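Arginine 3rd transport system periplasmic binding protein (Legionella pneumophila subsp. pneumophila str. Philadelphia 1, PDB 3KZG) probably binds arginine in the periplasm and hands it to a membrane transport system, as a solute-binding protein of family 3. Local coordinates at residues L3-G8 against E63-I68; I7-F12 against C45-Y50; D54-L59 against S194-P199. All coordinates share one frame; numbering follows the deposited sequence.

Contact 1 (L3-G8 against E63-I68); sequences LNLTIG and EVDLVI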
loop_
_atom_site.group_PDB
_atom_site.type_symbol
_atom_site.label_atom_id
_atom_site.label_comp_id
_atom_site.label_asym_id
_atom_site.label_seq_id
_atom_site.Cartn_x
_atom_site.Cartn_y
_atom_site.Cartn_z
ATOM N N LEU A 3 -24.118 7.043 27.835
ATOM C CA LEU A 3 -23.470 6.569 26.618
ATOM C C LEU A 3 -22.823 5.208 26.848
ATOM O O LEU A 3 -21.607 5.050 26.736
ATOM C CB LEU A 3 -22.427 7.591 26.152
ATOM C CG LEU A 3 -21.707 8.412 27.230
ATOM C CD1 LEU A 3 -20.953 7.494 28.182
ATOM C CD2 LEU A 3 -20.750 9.390 26.564
ATOM N N ASN A 4 -23.657 4.225 27.174
ATOM C CA ASN A 4 -23.196 2.869 27.434
ATOM C C ASN A 4 -24.133 1.911 26.710
ATOM O O ASN A 4 -25.353 1.977 26.871
ATOM C CB ASN A 4 -23.215 2.593 28.941
ATOM C CG ASN A 4 -22.512 1.294 29.315
ATOM O OD1 ASN A 4 -22.347 0.992 30.496
ATOM N ND2 ASN A 4 -22.095 0.524 28.315
ATOM N N LEU A 5 -23.553 1.024 25.908
ATOM C CA LEU A 5 -24.336 0.065 25.144
ATOM C C LEU A 5 -24.214 -1.353 25.683
ATOM O O LEU A 5 -23.194 -1.730 26.258
ATOM C CB LEU A 5 -23.902 0.088 23.676
ATOM C CG LEU A 5 -24.048 1.410 22.916
ATOM C CD1 LEU A 5 -23.419 1.280 21.533
ATOM C CD2 LEU A 5 -25.519 1.781 22.807
ATOM N N THR A 6 -25.275 -2.128 25.488
ATOM C CA THR A 6 -25.325 -3.518 25.912
ATOM C C THR A 6 -25.471 -4.354 24.645
ATOM O O THR A 6 -26.502 -4.303 23.974
ATOM C CB THR A 6 -26.533 -3.768 26.849
ATOM O OG1 THR A 6 -26.354 -3.024 28.064
ATOM C CG2 THR A 6 -26.669 -5.251 27.176
ATOM N N ILE A 7 -24.431 -5.113 24.313
ATOM C CA ILE A 7 -24.458 -5.933 23.111
ATOM C C ILE A 7 -24.605 -7.419 23.404
ATOM O O ILE A 7 -23.874 -7.983 24.210
ATOM C CB ILE A 7 -23.173 -5.747 22.264
ATOM C CG1 ILE A 7 -22.958 -4.268 21.934
ATOM C CG2 ILE A 7 -23.283 -6.550 20.973
ATOM C CD1 ILE A 7 -22.403 -3.465 23.077
ATOM N N GLY A 8 -25.561 -8.046 22.733
ATOM C CA GLY A 8 -25.765 -9.467 22.908
ATOM C C GLY A 8 -24.940 -10.207 21.872
ATOM O O GLY A 8 -24.863 -9.780 20.720
ATOM N N GLU A 63 -33.507 -6.332 25.667
ATOM C CA GLU A 63 -32.636 -6.795 26.745
ATOM C C GLU A 63 -31.232 -6.292 26.406
ATOM O O GLU A 63 -30.381 -6.119 27.281
ATOM C CB GLU A 63 -32.624 -8.328 26.813
ATOM C CG GLU A 63 -33.958 -8.965 27.181
ATOM C CD GLU A 63 -33.872 -10.482 27.273
ATOM O OE1 GLU A 63 -33.023 -10.986 28.039
ATOM O OE2 GLU A 63 -34.651 -11.171 26.584
ATOM N N VAL A 64 -31.010 -6.066 25.115
ATOM C CA VAL A 64 -29.738 -5.572 24.608
ATOM C C VAL A 64 -30.004 -4.527 23.529
ATOM O O VAL A 64 -31.050 -4.541 22.882
ATOM C CB VAL A 64 -28.902 -6.703 23.998
ATOM C CG1 VAL A 64 -28.596 -7.745 25.063
ATOM C CG2 VAL A 64 -29.648 -7.328 22.836
ATOM N N ASP A 65 -29.050 -3.626 23.331
ATOM C CA ASP A 65 -29.206 -2.575 22.330
ATOM C C ASP A 65 -28.889 -3.054 20.921
ATOM O O ASP A 65 -29.534 -2.648 19.953
ATOM C CB ASP A 65 -28.299 -1.400 22.679
ATOM C CG ASP A 65 -28.630 -0.804 24.018
ATOM O OD1 ASP A 65 -29.804 -0.426 24.203
ATOM O OD2 ASP A 65 -27.729 -0.715 24.880
ATOM N N LEU A 66 -27.893 -3.923 20.819
ATOM C CA LEU A 66 -27.458 -4.451 19.534
ATOM C C LEU A 66 -27.066 -5.915 19.666
ATOM O O LEU A 66 -26.922 -6.434 20.771
ATOM C CB LEU A 66 -26.250 -3.654 19.036
ATOM C CG LEU A 66 -26.447 -2.155 18.822
ATOM C CD1 LEU A 66 -25.098 -1.477 18.663
ATOM C CD2 LEU A 66 -27.333 -1.925 17.602
ATOM N N VAL A 67 -26.901 -6.574 18.524
ATOM C CA VAL A 67 -26.485 -7.967 18.491
ATOM C C VAL A 67 -25.426 -8.159 17.410
ATOM O O VAL A 67 -25.557 -7.647 16.297
ATOM C CB VAL A 67 -27.663 -8.919 18.193
ATOM C CG1 VAL A 67 -27.137 -10.294 17.812
ATOM C CG2 VAL A 67 -28.558 -9.031 19.417
ATOM N N ILE A 68 -24.369 -8.878 17.770
ATOM C CA ILE A 68 -23.284 -9.201 16.855
ATOM C C ILE A 68 -22.846 -10.622 17.194
ATOM O O ILE A 68 -22.292 -10.884 18.259
ATOM C CB ILE A 68 -22.091 -8.222 16.991
ATOM C CG1 ILE A 68 -21.014 -8.581 15.961
ATOM C CG2 ILE A 68 -21.534 -8.235 18.414
ATOM C CD1 ILE A 68 -19.881 -7.580 15.873
#
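Thr6 is held by Asp65 through two hydrogen bonds. Thr6 N-H donates to Asp65 OD2 at 2.9 Å. The oxygen is met on its anti side, with the donor 18° out of the carboxylate plane. In return Asp65 N donates to Thr6 O at 2.7 Å, in the carbonyl plane. Asp65 CG lies anti to its own carbonyl carbon (chi1 -61°), which keeps it on the side of the backbone N. OD2 and N of Asp65 both bond to Thr6. Leu66 N adds a weak bond to the same Thr6 O.

Beyond this point the pairing is that of a parallel sheet. Gly8 N donates to Leu66 O at 2.9 Å, and Ile68 N donates to Gly8 O at 3.1 Å, nearly in line with the C=O bond. CA-H...O contacts from Ile7 CA to Leu66 O and from Val67 CA to Gly8 O run beside these bonds.

The apolar contacts fall in two groups. On the face with Ile7 and Leu66, the branch methyl Ile7 CG2 meets Ile68 CG2 at 3.5 Å, the two side chains meeting at a slant. Helix 29-40 covers this face through Met34. Beside Gly8, Val64 CG1 touches Thr6 CG2 at 3.8 Å, and the two side chains cross at about a right angle. Gly8 has no side chain, and Val64 CB and CG1 each lie 3.8 Å from Gly8 N. From helix 55-60, Leu59 packs on Val64 and Val67, and Leu55 on Val67.

Strand 66-67 thus joins the central strand of the N-terminal lobe. The Asp65 carboxylate takes an N-H that regular strand pairing would give to a backbone carbonyl, and so carries the link into the loop before the strand.

Contact 2 (I7-F12 against C45-Y50); sequences IGTSKF and CTFEAY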
loop_
_atom_site.group_PDB
_atom_site.type_symbol
_atom_site.label_atom_id
_atom_site.label_comp_id
_atom_site.label_asym_id
_atom_site.label_seq_id
_atom_site.Cartn_x
_atom_site.Cartn_y
_atom_site.Cartn_z
ATOM N N ILE A 7 -24.431 -5.113 24.313
ATOM C CA ILE A 7 -24.458 -5.933 23.111
ATOM C C ILE A 7 -24.605 -7.419 23.404
ATOM O O ILE A 7 -23.874 -7.983 24.210
ATOM C CB ILE A 7 -23.173 -5.747 22.264
ATOM C CG1 ILE A 7 -22.958 -4.268 21.934
ATOM C CG2 ILE A 7 -23.283 -6.550 20.973
ATOM C CD1 ILE A 7 -22.403 -3.465 23.077
ATOM N N GLY A 8 -25.561 -8.046 22.733
ATOM C CA GLY A 8 -25.765 -9.467 22.908
ATOM C C GLY A 8 -24.940 -10.207 21.872
ATOM O O GLY A 8 -24.863 -9.780 20.720
ATOM N N THR A 9 -24.307 -11.301 22.287
ATOM C CA THR A 9 -23.491 -12.122 21.394
ATOM C C THR A 9 -23.697 -13.570 21.825
ATOM O O THR A 9 -24.109 -13.819 22.957
ATOM C CB THR A 9 -21.995 -11.755 21.506
ATOM O OG1 THR A 9 -21.247 -12.486 20.525
ATOM C CG2 THR A 9 -21.466 -12.079 22.895
ATOM N N SER A 10 -23.431 -14.528 20.940
ATOM C CA SER A 10 -23.634 -15.928 21.300
ATOM C C SER A 10 -22.604 -16.397 22.317
ATOM O O SER A 10 -21.629 -15.697 22.600
ATOM C CB SER A 10 -23.585 -16.823 20.060
ATOM O OG SER A 10 -22.285 -16.874 19.521
ATOM N N LYS A 11 -22.827 -17.591 22.858
ATOM C CA LYS A 11 -21.936 -18.153 23.864
ATOM C C LYS A 11 -20.739 -18.936 23.342
ATOM O O LYS A 11 -19.702 -18.983 23.994
ATOM C CB LYS A 11 -22.732 -19.045 24.824
ATOM C CG LYS A 11 -23.497 -18.269 25.883
ATOM C CD LYS A 11 -24.329 -19.187 26.762
ATOM C CE LYS A 11 -24.898 -18.430 27.958
ATOM N NZ LYS A 11 -25.856 -19.259 28.743
ATOM N N PHE A 12 -20.862 -19.551 22.175
ATOM C CA PHE A 12 -19.745 -20.331 21.670
ATOM C C PHE A 12 -19.770 -20.549 20.162
ATOM O O PHE A 12 -20.602 -21.291 19.627
ATOM C CB PHE A 12 -19.707 -21.686 22.392
ATOM C CG PHE A 12 -18.449 -22.473 22.148
ATOM C CD1 PHE A 12 -17.219 -22.008 22.608
ATOM C CD2 PHE A 12 -18.491 -23.676 21.449
ATOM C CE1 PHE A 12 -16.047 -22.730 22.373
ATOM C CE2 PHE A 12 -17.327 -24.406 21.208
ATOM C CZ PHE A 12 -16.101 -23.931 21.673
ATOM N N CYS A 45 -18.666 -0.310 26.311
ATOM C CA CYS A 45 -19.240 -1.541 25.782
ATOM C C CYS A 45 -19.363 -2.674 26.796
ATOM O O CYS A 45 -18.398 -3.026 27.469
ATOM C CB CYS A 45 -18.390 -2.013 24.596
ATOM S SG CYS A 45 -18.894 -3.574 23.849
ATOM N N THR A 46 -20.557 -3.247 26.898
ATOM C CA THR A 46 -20.793 -4.368 27.801
ATOM C C THR A 46 -21.508 -5.458 27.006
ATOM O O THR A 46 -22.514 -5.197 26.347
ATOM C CB THR A 46 -21.642 -3.945 29.020
ATOM O OG1 THR A 46 -22.880 -3.381 28.575
ATOM C CG2 THR A 46 -20.894 -2.915 29.855
ATOM N N PHE A 47 -20.972 -6.675 27.064
ATOM C CA PHE A 47 -21.521 -7.811 26.330
ATOM C C PHE A 47 -22.432 -8.713 27.143
ATOM O O PHE A 47 -22.265 -8.866 28.346
ATOM C CB PHE A 47 -20.380 -8.669 25.775
ATOM C CG PHE A 47 -19.557 -7.988 24.719
ATOM C CD1 PHE A 47 -20.015 -7.900 23.411
ATOM C CD2 PHE A 47 -18.324 -7.435 25.034
ATOM C CE1 PHE A 47 -19.252 -7.273 22.433
ATOM C CE2 PHE A 47 -17.556 -6.806 24.062
ATOM C CZ PHE A 47 -18.021 -6.726 22.762
ATOM N N GLU A 48 -23.388 -9.334 26.466
ATOM C CA GLU A 48 -24.302 -10.244 27.126
ATOM C C GLU A 48 -24.454 -11.466 26.231
ATOM O O GLU A 48 -25.030 -11.385 25.144
ATOM C CB GLU A 48 -25.650 -9.563 27.363
ATOM C CG GLU A 48 -26.563 -10.330 28.295
ATOM C CD GLU A 48 -27.254 -9.427 29.288
ATOM O OE1 GLU A 48 -28.083 -8.591 28.864
ATOM O OE2 GLU A 48 -26.958 -9.549 30.498
ATOM N N ALA A 49 -23.927 -12.595 26.697
ATOM C CA ALA A 49 -23.967 -13.844 25.943
ATOM C C ALA A 49 -25.242 -14.658 26.127
ATOM O O ALA A 49 -25.679 -14.911 27.247
ATOM C CB ALA A 49 -22.756 -14.695 26.302
ATOM N N TYR A 50 -25.820 -15.075 25.008
ATOM C CA TYR A 50 -27.034 -15.876 24.998
ATOM C C TYR A 50 -26.755 -17.048 24.090
ATOM O O TYR A 50 -25.779 -17.037 23.348
ATOM C CB TYR A 50 -28.197 -15.100 24.379
ATOM C CG TYR A 50 -28.617 -13.861 25.119
ATOM C CD1 TYR A 50 -29.722 -13.875 25.966
ATOM C CD2 TYR A 50 -27.922 -12.663 24.958
ATOM C CE1 TYR A 50 -30.129 -12.729 26.633
ATOM C CE2 TYR A 50 -28.320 -11.510 25.623
ATOM C CZ TYR A 50 -29.424 -11.552 26.458
ATOM O OH TYR A 50 -29.824 -10.420 27.122
#
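Ile7 O accepts the shortest bond here, from Glu48 N at 2.7 Å. Phe47 CA also approaches this oxygen, at 3.2 Å. Ile7 N in turn donates to Thr46 O at 2.8 Å. Thr9 repeats the pattern. Its N reaches Glu48 O at 2.9 Å from above the carbonyl plane, 41° out of it, and its O accepts from Tyr50 N. Gly8 CA adds a CA-H...O contact to Glu48 O. This is parallel pairing of Ile7 with Phe47, Gly8 with Glu48 and Thr9 with Ala49. The axes of strand segments 7-10 and 45-50 cross at -38°.

On the face with Ile7, Thr9, Phe47 and Ala49, Ile7 CD1 reaches Cys45 SG at 3.6 Å. The sulfur stands anti to its own backbone N (chi1 177°). It also lies over one face of the Phe47 ring, offset toward the rim. Phe47 CD1 meets Ile7 CB. Helix 29-40 packs here through Ile31 and Cys38.

The Tyr50 ring turns its edge to Gly8 CA. Further along, extended Lys11 lays CG against Ala49 CB at 3.7 Å. The hydroxyls of Thr9 and Ser10 bond outside this pair, to Ile68 O and Glu17 OE2.

The strands are therefore joined by backbone bonds, while Cys45 SG and the Phe47 ring pack with Ile7 on the face that meets helix 29-40.

Contact 3 (D54-L59 against S194-P199); sequences DLFPAL and SIMANP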
loop_
_atom_site.group_PDB
_atom_site.type_symbol
_atom_site.label_atom_id
_atom_site.label_comp_id
_atom_site.label_asym_id
_atom_site.label_seq_id
_atom_site.Cartn_x
_atom_site.Cartn_y
_atom_site.Cartn_z
ATOM N N ASP A 54 -31.500 -17.609 21.099
ATOM C CA ASP A 54 -32.187 -16.699 22.007
ATOM C C ASP A 54 -31.879 -15.228 21.730
ATOM O O ASP A 54 -32.543 -14.341 22.270
ATOM C CB ASP A 54 -31.840 -17.010 23.469
ATOM C CG ASP A 54 -32.458 -18.315 23.961
ATOM O OD1 ASP A 54 -33.505 -18.733 23.421
ATOM O OD2 ASP A 54 -31.900 -18.911 24.905
ATOM N N LEU A 55 -30.881 -14.971 20.889
ATOM C CA LEU A 55 -30.485 -13.604 20.565
ATOM C C LEU A 55 -31.608 -12.790 19.938
ATOM O O LEU A 55 -31.763 -11.603 20.228
ATOM C CB LEU A 55 -29.270 -13.611 19.627
ATOM C CG LEU A 55 -27.920 -13.976 20.253
ATOM C CD1 LEU A 55 -26.863 -14.098 19.165
ATOM C CD2 LEU A 55 -27.528 -12.909 21.283
ATOM N N PHE A 56 -32.387 -13.435 19.077
ATOM C CA PHE A 56 -33.491 -12.778 18.395
ATOM C C PHE A 56 -34.537 -12.218 19.370
ATOM O O PHE A 56 -34.879 -11.035 19.308
ATOM C CB PHE A 56 -34.118 -13.755 17.402
ATOM C CG PHE A 56 -33.129 -14.311 16.406
ATOM C CD1 PHE A 56 -32.623 -13.510 15.390
ATOM C CD2 PHE A 56 -32.663 -15.621 16.520
ATOM C CE1 PHE A 56 -31.666 -13.997 14.502
ATOM C CE2 PHE A 56 -31.704 -16.117 15.635
ATOM C CZ PHE A 56 -31.205 -15.303 14.626
ATOM N N PRO A 57 -35.057 -13.056 20.284
ATOM C CA PRO A 57 -36.050 -12.517 21.217
ATOM C C PRO A 57 -35.431 -11.504 22.182
ATOM O O PRO A 57 -36.073 -10.521 22.553
ATOM C CB PRO A 57 -36.577 -13.768 21.917
ATOM C CG PRO A 57 -35.383 -14.679 21.906
ATOM C CD PRO A 57 -34.871 -14.502 20.496
ATOM N N ALA A 58 -34.180 -11.740 22.569
ATOM C CA ALA A 58 -33.469 -10.847 23.478
ATOM C C ALA A 58 -33.385 -9.431 22.905
ATOM O O ALA A 58 -33.529 -8.445 23.631
ATOM C CB ALA A 58 -32.065 -11.380 23.747
ATOM N N LEU A 59 -33.138 -9.331 21.604
ATOM C CA LEU A 59 -33.048 -8.025 20.955
ATOM C C LEU A 59 -34.435 -7.394 20.862
ATOM O O LEU A 59 -34.610 -6.210 21.147
ATOM C CB LEU A 59 -32.454 -8.158 19.549
ATOM C CG LEU A 59 -32.375 -6.861 18.741
ATOM C CD1 LEU A 59 -31.531 -5.838 19.480
ATOM C CD2 LEU A 59 -31.782 -7.149 17.368
ATOM N N SER A 194 -23.379 -9.045 9.869
ATOM C CA SER A 194 -23.649 -7.667 10.240
ATOM C C SER A 194 -24.170 -7.490 11.661
ATOM O O SER A 194 -24.547 -8.455 12.326
ATOM C CB SER A 194 -24.655 -7.078 9.245
ATOM O OG SER A 194 -25.313 -5.948 9.783
ATOM N N ILE A 195 -24.176 -6.245 12.117
ATOM C CA ILE A 195 -24.670 -5.901 13.443
ATOM C C ILE A 195 -26.180 -5.704 13.285
ATOM O O ILE A 195 -26.628 -4.922 12.446
ATOM C CB ILE A 195 -23.974 -4.622 13.947
ATOM C CG1 ILE A 195 -22.470 -4.900 14.092
ATOM C CG2 ILE A 195 -24.554 -4.179 15.284
ATOM C CD1 ILE A 195 -21.662 -3.702 14.506
HETATM N N MSE A 196 -26.956 -6.429 14.087
HETATM C CA MSE A 196 -28.412 -6.392 14.014
HETATM C C MSE A 196 -29.067 -5.533 15.090
HETATM O O MSE A 196 -28.559 -5.406 16.202
HETATM C CB MSE A 196 -28.931 -7.824 14.093
HETATM C CG MSE A 196 -30.358 -8.044 13.651
HETATM SE SE MSE A 196 -30.706 -9.946 13.644
HETATM C CE MSE A 196 -30.683 -10.232 15.583
ATOM N N ALA A 197 -30.197 -4.930 14.745
ATOM C CA ALA A 197 -30.904 -4.085 15.691
ATOM C C ALA A 197 -32.384 -4.038 15.357
ATOM O O ALA A 197 -32.811 -4.557 14.322
ATOM C CB ALA A 197 -30.311 -2.681 15.672
ATOM N N ASN A 198 -33.170 -3.440 16.248
ATOM C CA ASN A 198 -34.604 -3.314 16.021
ATOM C C ASN A 198 -34.807 -2.176 15.015
ATOM O O ASN A 198 -34.018 -1.235 14.969
ATOM C CB ASN A 198 -35.327 -3.020 17.343
ATOM C CG ASN A 198 -35.315 -4.213 18.292
ATOM O OD1 ASN A 198 -34.819 -4.128 19.417
ATOM N ND2 ASN A 198 -35.861 -5.334 17.834
ATOM N N PRO A 199 -35.862 -2.253 14.190
ATOM C CA PRO A 199 -36.149 -1.227 13.182
ATOM C C PRO A 199 -36.099 0.232 13.635
ATOM O O PRO A 199 -35.700 1.111 12.862
ATOM C CB PRO A 199 -37.532 -1.627 12.675
ATOM C CG PRO A 199 -37.490 -3.117 12.767
ATOM C CD PRO A 199 -36.870 -3.326 14.138
#
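Leu59 and Met196, a selenomethionine, form the close part of this buried contact. Leu59 CG stands anti to its backbone N (chi1 177°). The branch CD2 touches Met196 CE at 3.7 Å and the backbone of the facing strand at Ala197 CA, 3.6 Å away. The Ala197 methyl group points away from the helix and packs on Leu66 instead. The Met196 side chain is extended to SE and then bends, with chi3 at 70°. The bend puts CE between Leu59 and Phe56.

The Phe56 contact is slighter. Met196 CE approaches Phe56 CD1 at 3.8 Å, oblique to the ring, and the two side chains cross at about a right angle. The selenium lies 5.4 Å from the ring centroid, 75° off the ring normal. This is a Met-aromatic contact made mainly by the terminal methyl. Arg77 makes a cation-pi contact with the same ring.

The lobe that contains the N-terminus is built here from distant parts of the chain, as in periplasmic binding proteins whose chain crosses between two lobes. Strand 196-197 comes back after the five-stranded sheet of the other lobe. It pairs antiparallel with strand 82-83, and Met196 is also hydrogen-bonded through its backbone to Val67. Helix 55-60 packs on it by side chains. Phe81 touches both Leu59 and Met196.

The Asn198 and Leu59 side chains slide past each other in opposite directions, and Arg62 lies against Asn198. Pro57, on the helix, and Pro199, at the end of 194-199, are exposed to solvent, while Leu59, Met196 and Phe56 are buried.

Contacts 1 and 2 share Ile7 and Gly8 and build one sheet, with strand 4-13 between strands 66-67 and 44-50. Both rest mainly on backbone hydrogen bonds and are partly buried, each with residues that reach the surface. Contact 1 adds a carboxylate bond to a backbone N-H. Contact 3 lies in the core: all its touching residues are buried. It is smaller in area and joins helix to strand through apolar side chains, with no clear hydrogen bond across it. It borders contact 1 where Glu63 N probably bonds to Ala58 O. It borders contact 2 where Leu55 CD2 meets Tyr50 and Thr9. A probable bond between Thr46 OG1 and Leu5 O ties contacts 1 and 2.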